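Trypsin-resistant surface T6 protein (Streptococcus pyogenes serotype M6, PDB 4P0D) probably forms the shaft of the pili of this streptococcus as their backbone subunit, a three-domain surface antigen probably linked into the polymer by a sortase. Local coordinates at residues 167-171 against 432-437; 178-183 against 246-250; 280-286 against 306-312; 349-353 against 406-410. The protein carries 1 engineered substitution. All coordinates share one frame; numbering follows the deposited sequence.

Contact 1. Residues 167-171 against 432-437; sequences SLGSV and FYSIDS
Leu168 meets Phe432 with its branch carbon. Leu168 CG lies 4.0 Å from Phe432 CD2, and the two side chains cross at about a right angle. The Leu168 carbonyl comes to the same ring at its edge, in the ring plane, with O 3.9 Å from Phe432 CE2. Next comes Gly169, whose CA sits 3.5 Å from Phe432 O in a CA-H...O contact. Its own carbonyl accepts a nearly straight hydrogen bond from the backbone of the other segment, Ser434 N to Gly169 O at 2.8 Å. The donor stands above the carbonyl plane, 40° out of it. Residues 167 to 170 form a type II beta turn with Gly169 at its third position, where a positive phi (86°) is usual. The turn leads into strand 171-179 and docks on strand 431-434, so it joins the Cna-B-like domain to an edge strand of a C-terminal sheet. Ser170 points away but is linked by water. One molecule takes part in hydrogen bonds with both Ser170 OG and Ser434 OG. Val171 closes the segment. Val171 N donates to Ser437 OG at 2.9 Å, which ties the start of strand 171-179 to Ser437. Val171 CG2 rests at the edge of the Tyr433 ring, 3.7 Å from Tyr433 CE2. Val264 of the neighbouring strand 258-265 touches both Val171 and Tyr433.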
loop_
_atom_site.group_PDB
_atom_site.type_symbol
_atom_site.label_atom_id
_atom_site.label_comp_id
_atom_site.label_asym_id
_atom_site.label_seq_id
_atom_site.Cartn_x
_atom_site.Cartn_y
_atom_site.Cartn_z
ATOM N N SER A 167 14.326 -12.032 -7.898
ATOM C CA SER A 167 15.061 -13.220 -7.518
ATOM C C SER A 167 15.540 -13.104 -6.075
ATOM O O SER A 167 15.598 -11.998 -5.510
ATOM C CB SER A 167 16.224 -13.418 -8.478
ATOM O OG SER A 167 17.165 -12.352 -8.355
ATOM N N LEU A 168 15.864 -14.245 -5.474
ATOM C CA LEU A 168 16.416 -14.284 -4.106
ATOM C C LEU A 168 17.623 -13.354 -3.973
ATOM O O LEU A 168 18.537 -13.377 -4.802
ATOM C CB LEU A 168 16.829 -15.711 -3.732
ATOM C CG LEU A 168 17.562 -15.883 -2.399
ATOM C CD1 LEU A 168 16.611 -15.588 -1.248
ATOM C CD2 LEU A 168 18.093 -17.296 -2.298
ATOM N N GLY A 169 17.605 -12.519 -2.947
ATOM C CA GLY A 169 18.697 -11.580 -2.687
ATOM C C GLY A 169 18.598 -10.264 -3.433
ATOM O O GLY A 169 19.464 -9.430 -3.274
ATOM N N SER A 170 17.541 -10.046 -4.217
ATOM C CA SER A 170 17.364 -8.772 -4.926
ATOM C C SER A 170 16.787 -7.671 -4.027
ATOM O O SER A 170 15.864 -7.911 -3.255
ATOM C CB SER A 170 16.444 -8.968 -6.130
ATOM O OG SER A 170 16.998 -9.878 -7.067
ATOM N N VAL A 171 17.318 -6.462 -4.136
ATOM C CA VAL A 171 16.770 -5.321 -3.403
ATOM C C VAL A 171 15.748 -4.608 -4.292
ATOM O O VAL A 171 16.036 -4.207 -5.431
ATOM C CB VAL A 171 17.868 -4.346 -2.934
ATOM C CG1 VAL A 171 17.296 -3.014 -2.493
ATOM C CG2 VAL A 171 18.674 -4.966 -1.800
ATOM N N PHE A 432 20.829 -12.135 3.193
ATOM C CA PHE A 432 21.455 -12.439 1.906
ATOM C C PHE A 432 21.110 -11.410 0.822
ATOM O O PHE A 432 19.932 -11.086 0.589
ATOM C CB PHE A 432 21.068 -13.830 1.397
ATOM C CG PHE A 432 21.658 -14.158 0.048
ATOM C CD1 PHE A 432 22.998 -14.486 -0.071
ATOM C CD2 PHE A 432 20.887 -14.114 -1.098
ATOM C CE1 PHE A 432 23.553 -14.772 -1.304
ATOM C CE2 PHE A 432 21.436 -14.401 -2.343
ATOM C CZ PHE A 432 22.768 -14.723 -2.451
ATOM N N TYR A 433 22.153 -10.937 0.136
ATOM C CA TYR A 433 22.017 -10.051 -1.007
ATOM C C TYR A 433 22.694 -10.685 -2.186
ATOM O O TYR A 433 23.795 -11.218 -2.060
ATOM C CB TYR A 433 22.730 -8.721 -0.755
ATOM C CG TYR A 433 22.112 -7.926 0.349
ATOM C CD1 TYR A 433 22.387 -8.225 1.678
ATOM C CD2 TYR A 433 21.238 -6.891 0.071
ATOM C CE1 TYR A 433 21.803 -7.514 2.704
ATOM C CE2 TYR A 433 20.666 -6.154 1.087
ATOM C CZ TYR A 433 20.945 -6.481 2.400
ATOM O OH TYR A 433 20.359 -5.756 3.405
ATOM N N SER A 434 22.091 -10.527 -3.349
ATOM C CA SER A 434 22.677 -10.999 -4.586
ATOM C C SER A 434 23.867 -10.112 -4.951
ATOM O O SER A 434 24.044 -9.021 -4.408
ATOM C CB SER A 434 21.645 -10.953 -5.697
ATOM O OG SER A 434 21.310 -9.612 -6.008
ATOM N N ILE A 435 24.667 -10.588 -5.893
ATOM C CA ILE A 435 25.808 -9.842 -6.408
ATOM C C ILE A 435 25.369 -8.466 -6.901
ATOM O O ILE A 435 26.019 -7.445 -6.613
ATOM C CB ILE A 435 26.493 -10.612 -7.561
ATOM C CG1 ILE A 435 27.100 -11.937 -7.065
ATOM C CG2 ILE A 435 27.523 -9.754 -8.267
ATOM C CD1 ILE A 435 28.285 -11.802 -6.128
ATOM N N ASP A 436 24.267 -8.428 -7.643
ATOM C CA ASP A 436 23.787 -7.165 -8.210
ATOM C C ASP A 436 23.141 -6.219 -7.193
ATOM O O ASP A 436 22.910 -5.059 -7.497
ATOM C CB ASP A 436 22.842 -7.421 -9.389
ATOM C CG ASP A 436 23.570 -7.963 -10.615
ATOM O OD1 ASP A 436 24.760 -7.625 -10.828
ATOM O OD2 ASP A 436 22.939 -8.737 -11.363
ATOM N N SER A 437 22.847 -6.721 -5.999
ATOM C CA SER A 437 22.333 -5.892 -4.919
ATOM C C SER A 437 23.358 -5.752 -3.781
ATOM O O SER A 437 22.988 -5.630 -2.615
ATOM C CB SER A 437 21.018 -6.467 -4.402
ATOM O OG SER A 437 19.956 -6.128 -5.274
HETATM O O HOH W 1 19.568 -9.412 -8.124
#

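Contact 2. Residues 178-183 against 246-250; sequences FELPSY and SFIYD
Tyr249 reaches across to Pro181 and Tyr183, using its hydroxyl for their backbone and its ring face for the Tyr183 ring. The backbone N of Tyr183 donates to Tyr249 OH over 2.9 Å, and the bond is almost straight at 174°. The hydroxyl in turn donates weakly to Pro181 O, 3.4 Å from Tyr249 OH. The strong bond, with the weak second one, holds the hydroxyl against the loop backbone after strand 171-179. The Pro181 carbonyl oxygen lies at the edge of the Tyr249 ring, in its plane.

The aromatic part is an edge-to-face pair. Tyr183 turns its edge toward the face of Tyr249, with ring centroids 4.8 Å apart and planes at 55°. Tyr183 CD2 stands 3.4 Å above the Tyr249 plane, over the ring centre. Tyr249 gets there because its CG is anti to the backbone N (chi1 -179°), which extends the ring toward residues 181-183. A second aromatic pair is purely apolar. Phe178 and Phe247 come from opposite directions and meet obliquely, Phe178 CZ lying 3.8 Å from Phe247 CE2.

Both segments belong to the Cna-B-like domain, where this contact bridges the ends of strands 171-179 and 242-247 without pairing them. Strand 192-197 flanks it: Val192 touches Phe247 and Tyr249. Strand 276-285 lies against residues 178-183, with Phe282 touching Phe178 and Pro181, while Tyr183 OH bonds to Ser285 N and Thr191 O.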
loop_
_atom_site.group_PDB
_atom_site.type_symbol
_atom_site.label_atom_id
_atom_site.label_comp_id
_atom_site.label_asym_id
_atom_site.label_seq_id
_atom_site.Cartn_x
_atom_site.Cartn_y
_atom_site.Cartn_z
ATOM N N PHE A 178 0.905 10.431 -3.027
ATOM C CA PHE A 178 -0.500 10.525 -2.672
ATOM C C PHE A 178 -1.089 11.917 -2.806
ATOM O O PHE A 178 -0.354 12.912 -2.816
ATOM C CB PHE A 178 -0.764 9.929 -1.284
ATOM C CG PHE A 178 0.067 10.504 -0.182
ATOM C CD1 PHE A 178 1.387 10.110 -0.001
ATOM C CD2 PHE A 178 -0.495 11.408 0.717
ATOM C CE1 PHE A 178 2.144 10.631 1.037
ATOM C CE2 PHE A 178 0.253 11.937 1.760
ATOM C CZ PHE A 178 1.574 11.545 1.919
ATOM N N GLU A 179 -2.416 11.966 -2.963
ATOM C CA GLU A 179 -3.158 13.225 -3.004
ATOM C C GLU A 179 -3.815 13.408 -1.652
ATOM O O GLU A 179 -4.430 12.497 -1.137
ATOM C CB GLU A 179 -4.199 13.218 -4.135
ATOM C CG GLU A 179 -3.543 13.094 -5.502
ATOM C CD GLU A 179 -4.515 12.844 -6.638
ATOM O OE1 GLU A 179 -5.118 11.743 -6.715
ATOM O OE2 GLU A 179 -4.637 13.759 -7.472
ATOM N N LEU A 180 -3.645 14.588 -1.070
ATOM C CA LEU A 180 -4.144 14.868 0.267
ATOM C C LEU A 180 -5.630 15.171 0.296
ATOM O O LEU A 180 -6.173 15.724 -0.653
ATOM C CB LEU A 180 -3.409 16.067 0.857
ATOM C CG LEU A 180 -1.916 15.883 1.122
ATOM C CD1 LEU A 180 -1.263 17.220 1.382
ATOM C CD2 LEU A 180 -1.701 14.963 2.312
ATOM N N PRO A 181 -6.288 14.866 1.424
ATOM C CA PRO A 181 -7.605 15.454 1.627
ATOM C C PRO A 181 -7.442 16.965 1.796
ATOM O O PRO A 181 -6.331 17.437 2.065
ATOM C CB PRO A 181 -8.056 14.841 2.948
ATOM C CG PRO A 181 -6.800 14.556 3.682
ATOM C CD PRO A 181 -5.806 14.168 2.630
ATOM N N SER A 182 -8.524 17.700 1.607
ATOM C CA SER A 182 -8.554 19.118 1.878
ATOM C C SER A 182 -9.407 19.308 3.126
ATOM O O SER A 182 -10.595 19.025 3.103
ATOM C CB SER A 182 -9.147 19.848 0.675
ATOM O OG SER A 182 -9.092 21.245 0.846
ATOM N N TYR A 183 -8.790 19.749 4.224
ATOM C CA TYR A 183 -9.518 20.006 5.486
ATOM C C TYR A 183 -9.584 21.503 5.729
ATOM O O TYR A 183 -8.612 22.207 5.466
ATOM C CB TYR A 183 -8.792 19.399 6.684
ATOM C CG TYR A 183 -8.579 17.917 6.665
ATOM C CD1 TYR A 183 -9.634 17.040 6.410
ATOM C CD2 TYR A 183 -7.331 17.374 6.972
ATOM C CE1 TYR A 183 -9.453 15.675 6.436
ATOM C CE2 TYR A 183 -7.133 15.999 6.987
ATOM C CZ TYR A 183 -8.208 15.158 6.720
ATOM O OH TYR A 183 -8.041 13.819 6.735
ATOM N N SER A 246 2.718 8.956 10.458
ATOM C CA SER A 246 1.639 9.907 10.646
ATOM C C SER A 246 2.191 11.279 10.350
ATOM O O SER A 246 3.163 11.699 10.982
ATOM C CB SER A 246 1.085 9.839 12.082
ATOM O OG SER A 246 0.047 10.791 12.274
ATOM N N PHE A 247 1.583 11.986 9.401
ATOM C CA PHE A 247 2.006 13.361 9.108
ATOM C C PHE A 247 1.171 14.380 9.872
ATOM O O PHE A 247 0.074 14.081 10.343
ATOM C CB PHE A 247 1.903 13.665 7.616
ATOM C CG PHE A 247 2.879 12.899 6.758
ATOM C CD1 PHE A 247 4.193 13.321 6.634
ATOM C CD2 PHE A 247 2.465 11.782 6.045
ATOM C CE1 PHE A 247 5.085 12.638 5.834
ATOM C CE2 PHE A 247 3.354 11.092 5.237
ATOM C CZ PHE A 247 4.664 11.509 5.142
ATOM N N ILE A 248 1.721 15.585 9.986
ATOM C CA ILE A 248 1.070 16.703 10.639
ATOM C C ILE A 248 0.483 17.604 9.559
ATOM O O ILE A 248 1.203 18.410 8.940
ATOM C CB ILE A 248 2.084 17.475 11.519
ATOM C CG1 ILE A 248 2.765 16.490 12.477
ATOM C CG2 ILE A 248 1.395 18.636 12.240
ATOM C CD1 ILE A 248 3.858 17.111 13.332
ATOM N N TYR A 249 -0.829 17.467 9.340
ATOM C CA TYR A 249 -1.511 18.095 8.181
ATOM C C TYR A 249 -1.110 19.535 7.924
ATOM O O TYR A 249 -0.739 19.906 6.798
ATOM C CB TYR A 249 -3.035 18.026 8.328
ATOM C CG TYR A 249 -3.786 18.620 7.156
ATOM C CD1 TYR A 249 -4.021 17.870 6.005
ATOM C CD2 TYR A 249 -4.284 19.924 7.201
ATOM C CE1 TYR A 249 -4.698 18.395 4.940
ATOM C CE2 TYR A 249 -4.973 20.470 6.131
ATOM C CZ TYR A 249 -5.184 19.696 5.006
ATOM O OH TYR A 249 -5.887 20.188 3.937
ATOM N N ASP A 250 -1.197 20.348 8.971
ATOM C CA ASP A 250 -0.927 21.776 8.849
ATOM C C ASP A 250 0.510 22.046 8.367
ATOM O O ASP A 250 0.716 22.954 7.549
ATOM C CB ASP A 250 -1.249 22.511 10.158
ATOM C CG ASP A 250 -2.749 22.554 10.456
ATOM O OD1 ASP A 250 -3.556 22.449 9.516
ATOM O OD2 ASP A 250 -3.132 22.698 11.633
#

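Contact 3. Residues 280-286 against 306-312; sequences AEFFYSN and GITSKED
Tyr284 and Thr308 face each other as a hydrogen-bonded pair of antiparallel strands. Tyr284 N donates to Thr308 O at 3.1 Å, and Thr308 N returns the bond to Tyr284 O at 3.0 Å. On the same face of the sheet their side chains lie side by side and point the same way. The Thr308 methyl CG2 touches the tyrosine ring, 3.6 Å from Tyr284 CE2. Tyr284 has its CG between the backbone N and the carbonyl carbon (chi1 55°), and this folds the ring across the neighbouring strand. Thr308 O then lies over one ring face, toward the rim.

Lys310, two residues further along its strand, continues this face. Lys310 O takes a very straight bond from Phe282 N, at 2.9 Å and 178°. Its chain is bent at chi2, and Lys310 CE packs 3.7 Å from Tyr284 OH. The polar ends reach Gly106 O (from Tyr284) and Asp105 O (from Lys310), while both side chains lie against strand 139-155.

The ladder adds strand 307-316 beside strand 276-285 of the Cna-B-like domain, which also pairs with strand 192-197. On the opposite face, Ser285 OG donates to Gly306 O in the carbonyl plane at 2.8 Å. Here too Glu281 OE1 lies 4.2 Å from Glu311 OE2. Lys300 forms a salt bridge with Glu281 and would probably offset this like-charge proximity. The six ladder bonds and the side-chain packing probably outweigh it.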
loop_
_atom_site.group_PDB
_atom_site.type_symbol
_atom_site.label_atom_id
_atom_site.label_comp_id
_atom_site.label_asym_id
_atom_site.label_seq_id
_atom_site.Cartn_x
_atom_site.Cartn_y
_atom_site.Cartn_z
ATOM N N ALA A 280 0.042 -0.874 0.738
ATOM C CA ALA A 280 0.209 0.477 1.214
ATOM C C ALA A 280 -1.153 1.071 1.481
ATOM O O ALA A 280 -2.063 0.921 0.674
ATOM C CB ALA A 280 0.946 1.298 0.193
ATOM N N GLU A 281 -1.294 1.750 2.616
ATOM C CA GLU A 281 -2.579 2.310 3.033
ATOM C C GLU A 281 -2.422 3.757 3.415
ATOM O O GLU A 281 -1.462 4.104 4.101
ATOM C CB GLU A 281 -3.121 1.532 4.218
ATOM C CG GLU A 281 -3.609 0.154 3.843
ATOM C CD GLU A 281 -4.172 -0.629 5.020
ATOM O OE1 GLU A 281 -5.405 -0.685 5.136
ATOM O OE2 GLU A 281 -3.384 -1.201 5.808
ATOM N N PHE A 282 -3.348 4.595 2.944
ATOM C CA PHE A 282 -3.405 6.006 3.290
ATOM C C PHE A 282 -4.730 6.298 3.985
ATOM O O PHE A 282 -5.798 6.266 3.352
ATOM C CB PHE A 282 -3.223 6.881 2.045
ATOM C CG PHE A 282 -3.291 8.361 2.304
ATOM C CD1 PHE A 282 -2.832 8.924 3.503
ATOM C CD2 PHE A 282 -3.783 9.208 1.334
ATOM C CE1 PHE A 282 -2.890 10.294 3.712
ATOM C CE2 PHE A 282 -3.831 10.573 1.537
ATOM C CZ PHE A 282 -3.398 11.119 2.732
ATOM N N PHE A 283 -4.639 6.554 5.296
ATOM C CA PHE A 283 -5.801 6.824 6.145
ATOM C C PHE A 283 -5.980 8.307 6.306
ATOM O O PHE A 283 -5.011 9.013 6.592
ATOM C CB PHE A 283 -5.643 6.239 7.538
ATOM C CG PHE A 283 -5.463 4.770 7.549
ATOM C CD1 PHE A 283 -4.201 4.216 7.444
ATOM C CD2 PHE A 283 -6.564 3.922 7.643
ATOM C CE1 PHE A 283 -4.032 2.848 7.447
ATOM C CE2 PHE A 283 -6.395 2.547 7.653
ATOM C CZ PHE A 283 -5.128 2.010 7.556
ATOM N N TYR A 284 -7.228 8.761 6.171
ATOM C CA TYR A 284 -7.577 10.171 6.360
ATOM C C TYR A 284 -9.010 10.228 6.929
ATOM O O TYR A 284 -9.661 9.180 7.079
ATOM C CB TYR A 284 -7.459 10.948 5.032
ATOM C CG TYR A 284 -8.291 10.325 3.931
ATOM C CD1 TYR A 284 -7.770 9.306 3.130
ATOM C CD2 TYR A 284 -9.618 10.718 3.715
ATOM C CE1 TYR A 284 -8.542 8.707 2.146
ATOM C CE2 TYR A 284 -10.398 10.113 2.734
ATOM C CZ TYR A 284 -9.857 9.120 1.950
ATOM O OH TYR A 284 -10.619 8.506 0.964
ATOM N N SER A 285 -9.480 11.428 7.273
ATOM C CA SER A 285 -10.845 11.580 7.771
ATOM C C SER A 285 -11.829 11.924 6.653
ATOM O O SER A 285 -11.586 12.824 5.874
ATOM C CB SER A 285 -10.970 12.644 8.849
ATOM O OG SER A 285 -12.354 12.744 9.231
ATOM N N ASN A 286 -12.951 11.205 6.611
ATOM C CA ASN A 286 -14.073 11.588 5.747
ATOM C C ASN A 286 -15.226 12.243 6.524
ATOM O O ASN A 286 -16.345 12.381 6.016
ATOM C CB ASN A 286 -14.548 10.406 4.884
ATOM C CG ASN A 286 -15.144 9.264 5.691
ATOM O OD1 ASN A 286 -15.040 9.216 6.923
ATOM N ND2 ASN A 286 -15.764 8.329 4.992
ATOM N N GLY A 306 -15.438 7.782 11.004
ATOM C CA GLY A 306 -14.879 9.069 10.558
ATOM C C GLY A 306 -13.494 8.975 9.929
ATOM O O GLY A 306 -12.973 9.971 9.432
ATOM N N ILE A 307 -12.893 7.790 9.985
ATOM C CA ILE A 307 -11.643 7.508 9.293
ATOM C C ILE A 307 -11.896 6.471 8.204
ATOM O O ILE A 307 -12.545 5.444 8.425
ATOM C CB ILE A 307 -10.524 7.041 10.280
ATOM C CG1 ILE A 307 -9.998 8.256 11.055
ATOM C CG2 ILE A 307 -9.380 6.362 9.518
ATOM C CD1 ILE A 307 -9.245 7.939 12.329
ATOM N N THR A 308 -11.392 6.761 7.015
ATOM C CA THR A 308 -11.400 5.798 5.931
ATOM C C THR A 308 -10.018 5.739 5.270
ATOM O O THR A 308 -9.066 6.322 5.787
ATOM C CB THR A 308 -12.530 6.092 4.918
ATOM O OG1 THR A 308 -12.695 4.967 4.061
ATOM C CG2 THR A 308 -12.257 7.347 4.086
ATOM N N SER A 309 -9.891 5.005 4.166
ATOM C CA SER A 309 -8.595 4.893 3.514
ATOM C C SER A 309 -8.662 4.644 2.032
ATOM O O SER A 309 -9.686 4.214 1.509
ATOM C CB SER A 309 -7.787 3.785 4.148
ATOM O OG SER A 309 -8.317 2.524 3.817
ATOM N N LYS A 310 -7.555 4.955 1.363
ATOM C CA LYS A 310 -7.262 4.451 0.038
ATOM C C LYS A 310 -6.106 3.478 0.175
ATOM O O LYS A 310 -5.374 3.480 1.177
ATOM C CB LYS A 310 -6.865 5.592 -0.901
ATOM C CG LYS A 310 -7.986 6.550 -1.249
ATOM C CD LYS A 310 -9.028 5.898 -2.150
ATOM C CE LYS A 310 -10.261 6.780 -2.322
ATOM N NZ LYS A 310 -11.316 6.019 -3.038
ATOM N N GLU A 311 -5.915 2.644 -0.829
ATOM C CA GLU A 311 -4.818 1.695 -0.757
ATOM C C GLU A 311 -4.289 1.331 -2.118
ATOM O O GLU A 311 -4.898 1.629 -3.134
ATOM C CB GLU A 311 -5.242 0.439 0.014
ATOM C CG GLU A 311 -6.481 -0.251 -0.488
ATOM C CD GLU A 311 -6.771 -1.513 0.321
ATOM O OE1 GLU A 311 -6.481 -2.617 -0.182
ATOM O OE2 GLU A 311 -7.240 -1.403 1.464
ATOM N N ASP A 312 -3.100 0.735 -2.112
ATOM C CA ASP A 312 -2.466 0.249 -3.318
ATOM C C ASP A 312 -1.478 -0.854 -2.937
ATOM O O ASP A 312 -0.944 -0.883 -1.823
ATOM C CB ASP A 312 -1.776 1.386 -4.079
ATOM C CG ASP A 312 -1.607 1.087 -5.586
ATOM O OD1 ASP A 312 -2.138 0.068 -6.101
ATOM O OD2 ASP A 312 -0.948 1.887 -6.269
#

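Contact 4. Residues 349-353 against 406-410; sequences IDIVT and KSTTY
Asp350 and Thr408 make the nearest backbone approach, CA to CA 8.7 Å, so the two segments share no ladder and meet through side chains and water. Strand 349-353 carries a classic beta bulge here, in which Ile349 and Asp350 both face Val341.

The main link is a salt bridge. Lys406 NZ donates to Asp350 OD2 at 2.8 Å, and OD2 uses its syn lone pair, on the side of the other carboxylate oxygen. The two side chains come from opposite directions. With CG anti to the backbone N (chi1 -167°), Asp350 carries its carboxylate out toward Lys406, which bends at chi3 (73°) to bring the ammonium group in. Val352 supplies an apolar neighbour: its CG1 lies 3.6 Å from Lys406 NZ, and the side chains cross at about a right angle.

Two waters complete the junction. One donates to Asp350 OD1 at 2.8 Å and is hydrogen-bonded to Thr408 OG1 at 2.9 Å, with a weak bond from Lys406 NZ. The other accepts from Lys406 NZ at 2.7 Å. Beyond the two segments, Lys406 NZ also bonds to Ile361 O, and Asp350 OD2 also accepts from Thr363 N. Several partners thus hold each charged group in place, and the pairing would tend to stabilise both charges.

Strand 348-353 is an outermost strand of a four-stranded antiparallel sheet in the prealbumin-like domain. A polar bridge joins it to the residues leading into strand 409-411, an outermost strand of a second such sheet.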
loop_
_atom_site.group_PDB
_atom_site.type_symbol
_atom_site.label_atom_id
_atom_site.label_comp_id
_atom_site.label_asym_id
_atom_site.label_seq_id
_atom_site.Cartn_x
_atom_site.Cartn_y
_atom_site.Cartn_z
ATOM N N ILE A 349 24.175 -18.800 -9.578
ATOM C CA ILE A 349 22.974 -18.424 -8.843
ATOM C C ILE A 349 22.702 -19.371 -7.665
ATOM O O ILE A 349 22.311 -18.934 -6.581
ATOM C CB ILE A 349 21.762 -18.420 -9.804
ATOM C CG1 ILE A 349 22.037 -17.444 -10.947
ATOM C CG2 ILE A 349 20.482 -18.029 -9.080
ATOM C CD1 ILE A 349 22.642 -16.138 -10.464
ATOM N N ASP A 350 22.906 -20.665 -7.888
ATOM C CA ASP A 350 22.553 -21.693 -6.915
ATOM C C ASP A 350 23.292 -22.990 -7.249
ATOM O O ASP A 350 23.799 -23.156 -8.377
ATOM C CB ASP A 350 21.026 -21.914 -6.968
ATOM C CG ASP A 350 20.485 -22.738 -5.799
ATOM O OD1 ASP A 350 21.124 -22.799 -4.732
ATOM O OD2 ASP A 350 19.394 -23.304 -5.951
ATOM N N ILE A 351 23.352 -23.882 -6.261
ATOM C CA ILE A 351 23.901 -25.236 -6.412
ATOM C C ILE A 351 22.872 -26.223 -5.883
ATOM O O ILE A 351 22.290 -26.039 -4.810
ATOM C CB ILE A 351 25.261 -25.387 -5.688
ATOM C CG1 ILE A 351 26.326 -24.582 -6.449
ATOM C CG2 ILE A 351 25.728 -26.843 -5.617
ATOM C CD1 ILE A 351 27.587 -24.355 -5.659
ATOM N N VAL A 352 22.625 -27.267 -6.653
ATOM C CA VAL A 352 21.591 -28.233 -6.298
ATOM C C VAL A 352 22.126 -29.654 -6.442
ATOM O O VAL A 352 23.059 -29.905 -7.191
ATOM C CB VAL A 352 20.322 -28.021 -7.148
ATOM C CG1 VAL A 352 19.878 -26.559 -7.079
ATOM C CG2 VAL A 352 20.540 -28.421 -8.595
ATOM N N THR A 353 21.512 -30.569 -5.708
ATOM C CA THR A 353 21.875 -31.976 -5.742
ATOM C C THR A 353 20.645 -32.800 -6.075
ATOM O O THR A 353 19.606 -32.593 -5.460
ATOM C CB THR A 353 22.414 -32.382 -4.361
ATOM O OG1 THR A 353 23.611 -31.650 -4.104
ATOM C CG2 THR A 353 22.704 -33.870 -4.303
ATOM N N LYS A 406 13.070 -23.908 0.006
ATOM C CA LYS A 406 14.479 -24.020 0.394
ATOM C C LYS A 406 14.880 -22.928 1.377
ATOM O O LYS A 406 14.287 -21.843 1.399
ATOM C CB LYS A 406 15.397 -23.890 -0.827
ATOM C CG LYS A 406 15.001 -24.725 -2.032
ATOM C CD LYS A 406 15.910 -24.425 -3.215
ATOM C CE LYS A 406 17.299 -25.023 -3.036
ATOM N NZ LYS A 406 18.018 -25.149 -4.337
ATOM N N SER A 407 15.891 -23.230 2.187
ATOM C CA SER A 407 16.651 -22.205 2.896
ATOM C C SER A 407 18.120 -22.546 2.676
ATOM O O SER A 407 18.619 -23.523 3.226
ATOM C CB SER A 407 16.303 -22.177 4.386
ATOM O OG SER A 407 16.731 -23.359 5.037
ATOM N N THR A 408 18.795 -21.772 1.832
ATOM C CA THR A 408 20.198 -22.038 1.504
ATOM C C THR A 408 21.082 -21.825 2.726
ATOM O O THR A 408 20.822 -20.943 3.555
ATOM C CB THR A 408 20.707 -21.119 0.363
ATOM O OG1 THR A 408 19.893 -21.289 -0.803
ATOM C CG2 THR A 408 22.167 -21.420 0.002
ATOM N N THR A 409 22.131 -22.635 2.815
ATOM C CA THR A 409 23.143 -22.505 3.843
ATOM C C THR A 409 24.387 -21.836 3.279
ATOM O O THR A 409 25.050 -22.386 2.400
ATOM C CB THR A 409 23.521 -23.884 4.403
ATOM O OG1 THR A 409 22.322 -24.578 4.798
ATOM C CG2 THR A 409 24.467 -23.732 5.607
ATOM N N TYR A 410 24.694 -20.652 3.802
ATOM C CA TYR A 410 25.837 -19.879 3.350
ATOM C C TYR A 410 26.978 -19.973 4.325
ATOM O O TYR A 410 26.774 -20.303 5.501
ATOM C CB TYR A 410 25.469 -18.410 3.208
ATOM C CG TYR A 410 24.310 -18.194 2.304
ATOM C CD1 TYR A 410 24.431 -18.413 0.943
ATOM C CD2 TYR A 410 23.075 -17.790 2.808
ATOM C CE1 TYR A 410 23.355 -18.233 0.096
ATOM C CE2 TYR A 410 21.996 -17.606 1.972
ATOM C CZ TYR A 410 22.141 -17.833 0.615
ATOM O OH TYR A 410 21.073 -17.644 -0.223
HETATM O O HOH W 2 20.310 -23.749 -2.262
HETATM O O HOH W 3 20.219 -26.539 -3.582
#

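In the fold
Contacts 2 and 3 sit together in the Cna-B-like part, with centres about 11 Å apart. They share strand 276-285: Tyr183 OH reaches Ser285 N, and Phe178 packs on Phe282. Contact 2 is buried and aromatic. Contact 3 is partly buried and is the only one built on a regular strand ladder. Contacts 1 and 4 lie toward the C-terminal end, about 14 Å apart between centres, and reach the same sheet. There Tyr410 stacks on Phe432 and touches Leu168. Contact 1 is partly buried and combines turn and strand backbone bonds with apolar packing. Contact 4 is buried, although its lysine is exposed, and depends on a salt bridge and waters.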